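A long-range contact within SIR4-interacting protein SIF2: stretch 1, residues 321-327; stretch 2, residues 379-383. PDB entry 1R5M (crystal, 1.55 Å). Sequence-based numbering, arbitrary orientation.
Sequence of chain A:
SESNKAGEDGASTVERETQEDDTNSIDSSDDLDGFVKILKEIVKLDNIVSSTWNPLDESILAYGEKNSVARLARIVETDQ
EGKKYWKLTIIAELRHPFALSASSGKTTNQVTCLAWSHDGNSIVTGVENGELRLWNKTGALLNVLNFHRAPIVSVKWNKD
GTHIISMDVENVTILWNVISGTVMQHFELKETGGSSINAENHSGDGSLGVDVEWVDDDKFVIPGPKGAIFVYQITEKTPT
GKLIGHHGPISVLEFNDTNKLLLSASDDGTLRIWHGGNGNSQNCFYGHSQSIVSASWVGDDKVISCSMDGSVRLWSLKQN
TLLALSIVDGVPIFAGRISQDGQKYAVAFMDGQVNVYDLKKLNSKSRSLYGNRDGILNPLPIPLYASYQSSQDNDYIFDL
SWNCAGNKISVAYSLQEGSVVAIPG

Stretch 1 321-327: TLLALSI
Stretch 2, residues 379-383: PLPIP

Contact between residues 321-327, a strand, and residues 379-383, a proline-rich segment that is strand-like and weakly bonded around Leu380 and Pro381. At its apolar centre lies Ala324, buried, with its CB 3.9 Å from Leu380 CB and 3.7 Å from Ile382 CG1. Ala324 and Leu380 pair in parallel register, CA to CA 4.3 Å, and their side chains lie on the same face of the sheet. The single methyl group suits this close approach: Ala324 CA is 2.9 Å and Ala324 CB 3.1 Å from Leu380 O. Leu380 is m at chi1 and t at chi2 (-61°, 175°); Ile382, also buried, is likewise m, t (-58°, 178°), its CA-to-CB bond directed sideways.

Leucines extend the apolar surface. Leu323 (t, p; 179°, 59°) starts with CA-to-CB away from the second stretch, but its end comes nearer, placing CD1 4.4 Å from Leu380 CD1. Leu325 also starts away; with chi1 at 76° (p) and chi2 at 169° (t), it brings CD2 to 4.1 Å from Pro379 CA. Leu322 (t, p; 174°, 73°) lies farther off, its CA-to-CB bond sideways. Together the stretches bury 385 Å², both sides summed.

The backbone of the first stretch is extended at Ala324 (phi/psi -162/160), Leu325 (-158/154) and Ser326 (-140/144), but Leu323 departs from this at -89/-39. Opposite, Leu380 (-67/150), Pro381 (-88/154) and Ile382 (-95/116) are extended too. The end-to-end directions, CA 322 to 326 against CA 379 to 382, differ by 50°. One hydrogen bond joins the backbones: Leu325 N donates to Leu380 O at 2.8 Å, with an N-H...O angle of 152°. One residue on, the CA atoms of Leu325 and Pro381 are 5.1 Å apart. Pro381 has no amide hydrogen to donate, but its CA lies 3.4 Å from Leu325 O in a CA-H...O contact, 159° at the hydrogen. The rings of Pro379 (C-gamma exo) and Pro381 (C-gamma endo) lie on CA-to-CB bonds directed away from the first stretch.

At the polar edge, Ser326 points its CA-to-CB bond toward the second stretch. Its chi1 of -71° (m) sets OG 2.8 Å from Ile382 O and 3.0 Å from Ile382 N; the small side chain also brings OG to 3.2 Å from Ile382 CB, a polar atom packed closely against backbone and side chain alike.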

# COMPACT_ATOMS: atom_id res chain seq x y z
N THR A 321 9.17 22.34 -3.92
CA THR A 321 8.12 23.08 -3.25
C THR A 321 6.77 22.38 -3.34
O THR A 321 6.58 21.47 -4.15
CB THR A 321 8.00 24.49 -3.88
OG1 THR A 321 7.18 25.33 -3.05
CG2 THR A 321 7.38 24.41 -5.26
N LEU A 322 5.85 22.82 -2.49
CA LEU A 322 4.50 22.29 -2.48
C LEU A 322 3.83 22.85 -3.73
O LEU A 322 3.78 24.07 -3.92
CB LEU A 322 3.76 22.78 -1.23
CG LEU A 322 2.27 22.42 -1.16
CD1 LEU A 322 2.11 20.93 -0.87
CD2 LEU A 322 1.60 23.25 -0.08
N LEU A 323 3.33 21.97 -4.59
CA LEU A 323 2.68 22.39 -5.82
C LEU A 323 1.19 22.65 -5.64
O LEU A 323 0.64 23.59 -6.21
CB LEU A 323 2.90 21.33 -6.90
CG LEU A 323 2.28 21.56 -8.28
CD1 LEU A 323 2.80 22.85 -8.88
CD2 LEU A 323 2.62 20.37 -9.17
N ALA A 324 0.53 21.80 -4.86
CA ALA A 324 -0.90 21.94 -4.63
C ALA A 324 -1.33 21.17 -3.39
O ALA A 324 -0.63 20.26 -2.94
CB ALA A 324 -1.67 21.43 -5.84
N LEU A 325 -2.48 21.53 -2.84
CA LEU A 325 -2.98 20.84 -1.66
C LEU A 325 -4.48 20.99 -1.51
O LEU A 325 -5.07 21.96 -1.98
CB LEU A 325 -2.29 21.35 -0.39
CG LEU A 325 -2.73 22.71 0.15
CD1 LEU A 325 -2.14 22.92 1.54
CD2 LEU A 325 -2.29 23.81 -0.80
N SER A 326 -5.07 20.02 -0.84
CA SER A 326 -6.50 20.02 -0.57
C SER A 326 -6.65 19.49 0.85
O SER A 326 -5.90 18.61 1.27
CB SER A 326 -7.25 19.12 -1.55
OG SER A 326 -7.28 19.71 -2.84
N ILE A 327 -7.62 20.02 1.59
CA ILE A 327 -7.80 19.59 2.96
C ILE A 327 -9.24 19.63 3.44
O ILE A 327 -10.03 20.46 2.99
CB ILE A 327 -6.95 20.46 3.92
CG1 ILE A 327 -7.15 20.01 5.36
CG2 ILE A 327 -7.35 21.93 3.77
CD1 ILE A 327 -6.40 20.84 6.38
N PRO A 379 0.45 26.84 -3.78
CA PRO A 379 -0.80 26.86 -3.02
C PRO A 379 -2.02 26.55 -3.88
O PRO A 379 -3.15 26.87 -3.51
CB PRO A 379 -0.83 28.27 -2.45
CG PRO A 379 0.63 28.54 -2.19
CD PRO A 379 1.27 28.03 -3.47
N LEU A 380 -1.79 25.93 -5.03
CA LEU A 380 -2.88 25.57 -5.94
C LEU A 380 -3.72 24.49 -5.28
O LEU A 380 -3.23 23.70 -4.48
CB LEU A 380 -2.31 25.04 -7.26
CG LEU A 380 -1.44 25.97 -8.09
CD1 LEU A 380 -0.89 25.22 -9.30
CD2 LEU A 380 -2.25 27.18 -8.53
N PRO A 381 -5.02 24.45 -5.59
CA PRO A 381 -5.86 23.41 -4.98
C PRO A 381 -5.81 22.15 -5.84
O PRO A 381 -5.54 22.23 -7.04
CB PRO A 381 -7.24 24.05 -4.98
CG PRO A 381 -7.23 24.81 -6.28
CD PRO A 381 -5.85 25.45 -6.29
N ILE A 382 -6.03 20.99 -5.23
CA ILE A 382 -6.05 19.76 -6.01
C ILE A 382 -7.52 19.53 -6.34
O ILE A 382 -8.33 19.32 -5.45
CB ILE A 382 -5.51 18.55 -5.22
CG1 ILE A 382 -4.08 18.83 -4.74
CG2 ILE A 382 -5.50 17.31 -6.11
CD1 ILE A 382 -3.49 17.71 -3.90
N PRO A 383 -7.88 19.58 -7.63
CA PRO A 383 -9.27 19.38 -8.06
C PRO A 383 -9.93 18.12 -7.52
O PRO A 383 -9.36 17.04 -7.60
CB PRO A 383 -9.16 19.36 -9.59
CG PRO A 383 -7.97 20.23 -9.85
CD PRO A 383 -7.00 19.77 -8.79